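Local coordinates for sialidase B (Streptococcus pneumoniae TIGR4, PDB 4XJZ), which hydrolyses the glycosidic linkages that join terminal sialic acid residues to oligosaccharides, glycoproteins and glycolipids, at residues L220-A225 against I288-V293; I302-V307 against I421-S426. The protein carries 1 engineered substitution. All coordinates share one frame; numbering follows the deposited sequence.

Contact 1. Residues L220-A225 against I288-V293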
ATOM      1  N   LEU A 220      -1.588  -2.671 -16.419  1.00 12.31           N
ATOM      2  CA  LEU A 220      -2.292  -1.621 -15.687  1.00 12.74           C
ATOM      3  C   LEU A 220      -2.180  -1.902 -14.198  1.00 13.03           C
ATOM      4  O   LEU A 220      -2.231  -3.060 -13.769  1.00 13.99           O
ATOM      5  CB  LEU A 220      -3.772  -1.585 -16.088  1.00 13.88           C
ATOM      6  CG  LEU A 220      -4.675  -0.510 -15.475  1.00 14.76           C
ATOM      7  CD1 LEU A 220      -4.172   0.901 -15.851  1.00 15.44           C
ATOM      8  CD2 LEU A 220      -6.126  -0.714 -15.931  1.00 19.10           C
ATOM      9  N   SER A 221      -2.007  -0.842 -13.420  1.00 11.12           N
ATOM     10  CA  SER A 221      -1.981  -0.958 -11.963  1.00  9.67           C
ATOM     11  C   SER A 221      -2.960   0.029 -11.346  1.00 12.17           C
ATOM     12  O   SER A 221      -3.056   1.166 -11.784  1.00 13.41           O
ATOM     13  CB  SER A 221      -0.574  -0.635 -11.457  1.00 11.09           C
ATOM     14  OG  SER A 221      -0.558  -0.644 -10.028  1.00 12.18           O
ATOM     15  N   SER A 222      -3.678  -0.403 -10.308  1.00 12.24           N
ATOM     16  CA  SER A 222      -4.465   0.533  -9.506  1.00 11.85           C
ATOM     17  C   SER A 222      -4.001   0.472  -8.057  1.00 12.73           C
ATOM     18  O   SER A 222      -3.292  -0.456  -7.653  1.00 13.18           O
ATOM     19  CB  SER A 222      -5.983   0.308  -9.656  1.00 13.59           C
ATOM     20  OG  SER A 222      -6.432  -0.920  -9.095  1.00 15.23           O
ATOM     21  N   ILE A 223      -4.376   1.484  -7.286  1.00 12.72           N
ATOM     22  CA  ILE A 223      -3.862   1.627  -5.922  1.00 10.89           C
ATOM     23  C   ILE A 223      -4.796   2.556  -5.145  1.00 13.27           C
ATOM     24  O   ILE A 223      -5.491   3.392  -5.721  1.00 10.99           O
ATOM     25  CB  ILE A 223      -2.440   2.235  -5.940  1.00 10.94           C
ATOM     26  CG1 ILE A 223      -1.697   2.024  -4.615  1.00 13.48           C
ATOM     27  CG2 ILE A 223      -2.479   3.712  -6.240  1.00 13.04           C
ATOM     28  CD1 ILE A 223      -0.873   0.811  -4.585  1.00 17.24           C
ATOM     29  N   ASP A 224      -4.809   2.402  -3.821  1.00 12.60           N
ATOM     30  CA  ASP A 224      -5.386   3.411  -2.947  1.00 14.18           C
ATOM     31  C   ASP A 224      -4.351   4.517  -2.762  1.00 12.75           C
ATOM     32  O   ASP A 224      -3.258   4.269  -2.233  1.00 11.87           O
ATOM     33  CB  ASP A 224      -5.646   2.845  -1.537  1.00 11.76           C
ATOM     34  CG  ASP A 224      -6.919   2.031  -1.408  1.00 15.33           C
ATOM     35  OD1 ASP A 224      -7.413   1.424  -2.378  1.00 17.04           O
ATOM     36  OD2 ASP A 224      -7.420   1.966  -0.264  1.00 15.80           O
ATOM     37  N   ALA A 225      -4.682   5.728  -3.208  1.00 11.83           N
ATOM     38  CA  ALA A 225      -3.870   6.903  -2.889  1.00 12.43           C
ATOM     39  C   ALA A 225      -4.417   7.446  -1.576  1.00 11.74           C
ATOM     40  O   ALA A 225      -5.499   8.037  -1.543  1.00 12.21           O
ATOM     41  CB  ALA A 225      -3.981   7.950  -4.007  1.00 12.30           C
ATOM     42  N   ILE A 288     -11.932   2.916  -1.451  1.00 13.45           N
ATOM     43  CA  ILE A 288     -11.001   1.989  -0.808  1.00 13.27           C
ATOM     44  C   ILE A 288     -11.159   0.604  -1.425  1.00 14.31           C
ATOM     45  O   ILE A 288     -12.287   0.160  -1.663  1.00 16.65           O
ATOM     46  CB  ILE A 288     -11.187   1.989   0.755  1.00 15.28           C
ATOM     47  CG1 ILE A 288     -10.260   0.971   1.431  1.00 14.41           C
ATOM     48  CG2 ILE A 288     -12.649   1.766   1.144  1.00 18.14           C
ATOM     49  CD1 ILE A 288     -10.092   1.211   2.963  1.00 14.71           C
ATOM     50  N   ASP A 289     -10.020  -0.032  -1.719  1.00 13.59           N
ATOM     51  CA  ASP A 289      -9.957  -1.414  -2.204  1.00 14.46           C
ATOM     52  C   ASP A 289     -10.490  -1.521  -3.623  1.00 15.13           C
ATOM     53  O   ASP A 289     -11.689  -1.708  -3.842  1.00 19.32           O
ATOM     54  CB  ASP A 289     -10.721  -2.373  -1.282  1.00 13.55           C
ATOM     55  CG  ASP A 289     -10.064  -2.539   0.061  1.00 14.30           C
ATOM     56  OD1 ASP A 289      -8.959  -1.995   0.272  1.00 15.21           O
ATOM     57  OD2 ASP A 289     -10.669  -3.222   0.910  1.00 16.91           O
ATOM     58  N   SER A 290      -9.587  -1.405  -4.585  1.00 14.75           N
ATOM     59  CA  SER A 290      -9.970  -1.483  -5.991  1.00 12.16           C
ATOM     60  C   SER A 290      -9.645  -2.832  -6.622  1.00 11.25           C
ATOM     61  O   SER A 290      -8.819  -3.605  -6.120  1.00 13.44           O
ATOM     62  CB  SER A 290      -9.321  -0.356  -6.803  1.00 12.89           C
ATOM     63  OG  SER A 290      -7.906  -0.475  -6.845  1.00 14.16           O
ATOM     64  N   SER A 291     -10.306  -3.110  -7.747  1.00 12.82           N
ATOM     65  CA  SER A 291     -10.101  -4.351  -8.499  1.00 12.62           C
ATOM     66  C   SER A 291     -10.361  -4.062  -9.969  1.00 12.75           C
ATOM     67  O   SER A 291     -11.246  -3.266 -10.300  1.00 13.96           O
ATOM     68  CB  SER A 291     -11.044  -5.453  -8.010  1.00 15.33           C
ATOM     69  OG  SER A 291     -10.665  -6.710  -8.537  1.00 18.45           O
ATOM     70  N   ILE A 292      -9.589  -4.705 -10.843  1.00 13.47           N
ATOM     71  CA  ILE A 292      -9.667  -4.423 -12.277  1.00 12.52           C
ATOM     72  C   ILE A 292      -9.877  -5.682 -13.116  1.00 14.33           C
ATOM     73  O   ILE A 292      -9.416  -6.768 -12.771  1.00 13.74           O
ATOM     74  CB  ILE A 292      -8.424  -3.639 -12.751  1.00 16.35           C
ATOM     75  CG1 ILE A 292      -7.129  -4.336 -12.369  1.00 16.96           C
ATOM     76  CG2 ILE A 292      -8.400  -2.254 -12.134  1.00 18.68           C
ATOM     77  CD1 ILE A 292      -5.893  -3.426 -12.601  1.00 19.36           C
ATOM     78  N   VAL A 293     -10.578  -5.524 -14.230  1.00 13.83           N
ATOM     79  CA  VAL A 293     -10.693  -6.619 -15.195  1.00 12.59           C
ATOM     80  C   VAL A 293     -10.791  -6.009 -16.581  1.00 15.53           C
ATOM     81  O   VAL A 293     -11.137  -4.830 -16.721  1.00 16.67           O
ATOM     82  CB  VAL A 293     -11.928  -7.502 -14.892  1.00 13.90           C
ATOM     83  CG1 VAL A 293     -13.210  -6.817 -15.364  1.00 14.88           C
ATOM     84  CG2 VAL A 293     -11.778  -8.884 -15.535  1.00 16.56           C
TER
HETATM   85  O   HOH W   1      -6.792  -0.319  -4.386  1.00 16.65           O
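Two neighbouring sheets of the sialidase catalytic domain meet where Ser-222 on strand 219-226 touches Ser-290 on strand 286-294 and the carboxylate of Asp-224 meets the backbone of Asp-289. The segments run almost exactly antiparallel, but their axes stay 6.6 Å apart at the closest, and side chains and a water bridge the gap in place of a backbone ladder. Near the middle of the contact the two serine hydroxyls come together, Ser-222 OG lying 2.7 Å from Ser-290 OG in a hydrogen bond. In both serines OG sits between the backbone N and the carbonyl carbon (chi1 68° and 65°), which aims the hydroxyls at each other. Ser-222 OG is also bonded to Thr-210 OG1. Toward the end that carries Asp-224, the strands approach the active site of the six-bladed beta-propeller characteristic of sialidases. There the carboxylate reaches across: OD1 of Asp-224 accepts the N-H of Asp-289 through its syn lone pair at 3.1 Å (N-H...O angle 152°). The same oxygen also accepts a hydrogen bond from water 1, whose own oxygen accepts the N-H of Ser-290 (N to water 3.0 Å), and this double hold probably limits rotation of the carboxylate. The other oxygen, OD2, rests 3.5 Å from CG1 of Ile-288 and 4.3 Å from the like-charged OD1 of Asp-289; Arg-226, its salt-bridge partner outside the two segments, would offset that proximity. At the opposite end the contact turns apolar, as Ile-292 stretches toward strand 219-226, its CG2 touching the hydroxyl of Ser-222 and its CD1 4.3 Å from CG of Leu-220.

Contact 2. Residues I302-V307 against I421-S426; sequences ILLADV and IAMTTS
CG of Leu-304 lies beside its own backbone N (chi1 -87°), whereas that of Met-423 is turned away from its N (chi1 166°), and the two side chains thereby cross with CD1 of Leu-304 3.8 Å from CB of Met-423. They belong to adjacent antiparallel strands of one beta-propeller blade, 301-308 and 420-426, joined in regular register. Leu-303 with Thr-424 and Ala-305 with Ala-422 are the hydrogen-bonded pairs; Leu-304 with Met-423 is a non-hydrogen-bonded pair between them. Each hydrogen-bonded pair exchanges two bonds, among them Thr-424 N to Leu-303 O at 2.8 Å and Ala-422 N to Ala-305 O at 2.9 Å, the latter nearly straight (176°). CA-H...O contacts supplement them, as where CA of Leu-304 approaches Ala-422 O at 3.2 Å. On the face of Leu-304 and Met-423, the apolar row continues: CG2 of Ile-302 meets CG of Met-423 at 4.0 Å, and CG2 of Ile-421 packs against CD2 of Leu-304. Asp-306 stands on this face too, with OD1 near CG1 of Ile-421 and bonded to the backbone N of Leu-452. The other face has Leu-303 and Thr-424 side by side, the threonine methyl CG2 3.9 Å from CB of Leu-303 while its OG1 is taken by Glu-434 O. The end of strand 420-426 belongs to BNR repeat 2, an Asp-box hairpin in which Ser-426 OG bonds Gly-430 N and Ser-432 O. At the far end of the ladder CG2 of Val-307 presses on CB of Ala-422 at 3.4 Å, closer than usual for two carbons.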
ATOM      1  N   ILE A 302     -12.509  -2.367 -16.817  1.00 13.16           N
ATOM      2  CA  ILE A 302     -13.495  -2.115 -15.769  1.00 14.17           C
ATOM      3  C   ILE A 302     -12.801  -2.099 -14.411  1.00 13.27           C
ATOM      4  O   ILE A 302     -12.018  -2.993 -14.091  1.00 15.14           O
ATOM      5  CB  ILE A 302     -14.604  -3.177 -15.803  1.00 16.14           C
ATOM      6  CG1 ILE A 302     -15.377  -3.071 -17.124  1.00 20.43           C
ATOM      7  CG2 ILE A 302     -15.555  -3.006 -14.639  1.00 18.53           C
ATOM      8  CD1 ILE A 302     -16.281  -4.255 -17.400  1.00 25.94           C
ATOM      9  N   LEU A 303     -13.058  -1.054 -13.631  1.00 12.93           N
ATOM     10  CA  LEU A 303     -12.479  -0.944 -12.301  1.00 15.42           C
ATOM     11  C   LEU A 303     -13.589  -0.784 -11.278  1.00 13.20           C
ATOM     12  O   LEU A 303     -14.450   0.085 -11.421  1.00 14.03           O
ATOM     13  CB  LEU A 303     -11.511   0.248 -12.238  1.00 13.24           C
ATOM     14  CG  LEU A 303     -10.743   0.435 -10.916  1.00 13.89           C
ATOM     15  CD1 LEU A 303      -9.382   1.036 -11.238  1.00 15.31           C
ATOM     16  CD2 LEU A 303     -11.497   1.334  -9.953  1.00 15.10           C
ATOM     17  N   LEU A 304     -13.563  -1.610 -10.233  1.00 13.19           N
ATOM     18  CA  LEU A 304     -14.500  -1.452  -9.131  1.00 14.83           C
ATOM     19  C   LEU A 304     -13.749  -1.012  -7.879  1.00 13.54           C
ATOM     20  O   LEU A 304     -12.556  -1.276  -7.744  1.00 13.35           O
ATOM     21  CB  LEU A 304     -15.238  -2.765  -8.857  1.00 14.54           C
ATOM     22  CG  LEU A 304     -16.519  -3.081  -9.632  1.00 14.75           C
ATOM     23  CD1 LEU A 304     -16.312  -3.056 -11.122  1.00 18.56           C
ATOM     24  CD2 LEU A 304     -17.077  -4.442  -9.220  1.00 17.92           C
ATOM     25  N   ALA A 305     -14.451  -0.362  -6.957  1.00 13.24           N
ATOM     26  CA  ALA A 305     -13.876  -0.044  -5.642  1.00 13.83           C
ATOM     27  C   ALA A 305     -14.985   0.157  -4.628  1.00 14.04           C
ATOM     28  O   ALA A 305     -16.106   0.459  -5.003  1.00 14.89           O
ATOM     29  CB  ALA A 305     -13.026   1.215  -5.728  1.00 14.72           C
ATOM     30  N   ASP A 306     -14.681   0.026  -3.336  1.00 12.75           N
ATOM     31  CA  ASP A 306     -15.648   0.442  -2.321  1.00 14.60           C
ATOM     32  C   ASP A 306     -15.755   1.968  -2.272  1.00 14.41           C
ATOM     33  O   ASP A 306     -14.761   2.680  -2.508  1.00 14.72           O
ATOM     34  CB  ASP A 306     -15.249  -0.024  -0.912  1.00 13.16           C
ATOM     35  CG  ASP A 306     -15.074  -1.527  -0.790  1.00 18.48           C
ATOM     36  OD1 ASP A 306     -15.643  -2.300  -1.586  1.00 16.15           O
ATOM     37  OD2 ASP A 306     -14.362  -1.934   0.148  1.00 18.68           O
ATOM     38  N   VAL A 307     -16.944   2.466  -1.935  1.00 12.92           N
ATOM     39  CA  VAL A 307     -17.156   3.907  -1.743  1.00 15.45           C
ATOM     40  C   VAL A 307     -17.691   4.173  -0.354  1.00 14.41           C
ATOM     41  O   VAL A 307     -18.662   3.544   0.084  1.00 15.98           O
ATOM     42  CB  VAL A 307     -18.185   4.478  -2.727  1.00 20.91           C
ATOM     43  CG1 VAL A 307     -18.046   5.993  -2.814  1.00 17.06           C
ATOM     44  CG2 VAL A 307     -17.996   3.863  -4.071  1.00 21.22           C
ATOM     45  N   ILE A 421     -20.452  -0.182  -3.415  1.00 15.03           N
ATOM     46  CA  ILE A 421     -19.441  -0.537  -4.412  1.00 14.91           C
ATOM     47  C   ILE A 421     -19.734   0.295  -5.649  1.00 14.84           C
ATOM     48  O   ILE A 421     -20.892   0.447  -6.029  1.00 16.77           O
ATOM     49  CB  ILE A 421     -19.452  -2.036  -4.780  1.00 16.00           C
ATOM     50  CG1 ILE A 421     -19.059  -2.901  -3.585  1.00 17.08           C
ATOM     51  CG2 ILE A 421     -18.445  -2.329  -5.896  1.00 16.81           C
ATOM     52  CD1 ILE A 421     -19.149  -4.402  -3.860  1.00 19.37           C
ATOM     53  N   ALA A 422     -18.686   0.855  -6.247  1.00 15.37           N
ATOM     54  CA  ALA A 422     -18.824   1.608  -7.491  1.00 15.01           C
ATOM     55  C   ALA A 422     -18.016   0.965  -8.604  1.00 13.54           C
ATOM     56  O   ALA A 422     -17.046   0.236  -8.362  1.00 14.04           O
ATOM     57  CB  ALA A 422     -18.376   3.023  -7.301  1.00 18.14           C
ATOM     58  N   MET A 423     -18.407   1.288  -9.831  1.00 15.52           N
ATOM     59  CA  MET A 423     -17.717   0.823 -11.033  1.00 17.44           C
ATOM     60  C   MET A 423     -17.386   2.003 -11.930  1.00 15.21           C
ATOM     61  O   MET A 423     -18.187   2.923 -12.058  1.00 16.13           O
ATOM     62  CB  MET A 423     -18.633  -0.151 -11.779  1.00 18.64           C
ATOM     63  CG  MET A 423     -18.229  -0.476 -13.192  1.00 21.99           C
ATOM     64  SD  MET A 423     -19.529  -1.519 -13.890  1.00 24.25           S
ATOM     65  CE  MET A 423     -19.420  -1.049 -15.613  1.00 26.17           C
ATOM     66  N   THR A 424     -16.205   1.976 -12.545  1.00 12.89           N
ATOM     67  CA  THR A 424     -15.908   2.903 -13.634  1.00 13.53           C
ATOM     68  C   THR A 424     -15.317   2.110 -14.781  1.00 14.19           C
ATOM     69  O   THR A 424     -14.928   0.948 -14.615  1.00 15.42           O
ATOM     70  CB  THR A 424     -14.951   4.045 -13.214  1.00 16.61           C
ATOM     71  OG1 THR A 424     -14.704   4.893 -14.346  1.00 17.35           O
ATOM     72  CG2 THR A 424     -13.633   3.509 -12.703  1.00 14.75           C
ATOM     73  N   THR A 425     -15.292   2.714 -15.967  1.00 14.91           N
ATOM     74  CA  THR A 425     -14.717   2.043 -17.127  1.00 16.33           C
ATOM     75  C   THR A 425     -13.753   2.963 -17.859  1.00 14.80           C
ATOM     76  O   THR A 425     -13.818   4.187 -17.733  1.00 15.83           O
ATOM     77  CB  THR A 425     -15.802   1.561 -18.110  1.00 16.70           C
ATOM     78  OG1 THR A 425     -16.438   2.693 -18.703  1.00 20.24           O
ATOM     79  CG2 THR A 425     -16.848   0.726 -17.390  1.00 19.45           C
ATOM     80  N   SER A 426     -12.847   2.362 -18.617  1.00 15.25           N
ATOM     81  CA  SER A 426     -11.955   3.113 -19.477  1.00 13.88           C
ATOM     82  C   SER A 426     -12.040   2.529 -20.874  1.00 16.34           C
ATOM     83  O   SER A 426     -11.988   1.306 -21.049  1.00 16.80           O
ATOM     84  CB  SER A 426     -10.514   3.015 -18.988  1.00 15.71           C
ATOM     85  OG  SER A 426      -9.652   3.684 -19.900  1.00 14.88           O
TER

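Contacts 1 and 2 lie in series along the chain, their centres about 9 Å apart, and are coupled by strands 286-294 and 301-308, which are neighbours in one sheet. Ile-302 N to Val-293 O and Leu-304 N to Ser-291 O, both 2.8 Å, are probable hydrogen bonds between them, and CG2 of Ile-292 packs 3.5 Å from CD1 of Leu-303. Contact 1 is nearer the catalytic centre: the side chain of Ile-288 is about 4 Å from that of Asp-232, the likely proton acceptor, and that of Asp-224 equally close to that of Arg-207, a probable substrate ligand. A dimethyl sulfoxide molecule, probably from the crystallisation liquor, lies about 3 Å from the side chain of Asp-289. In contact 2, the Asp-306 side chain stays about 8 Å from that of Glu-503, a predicted active-site residue.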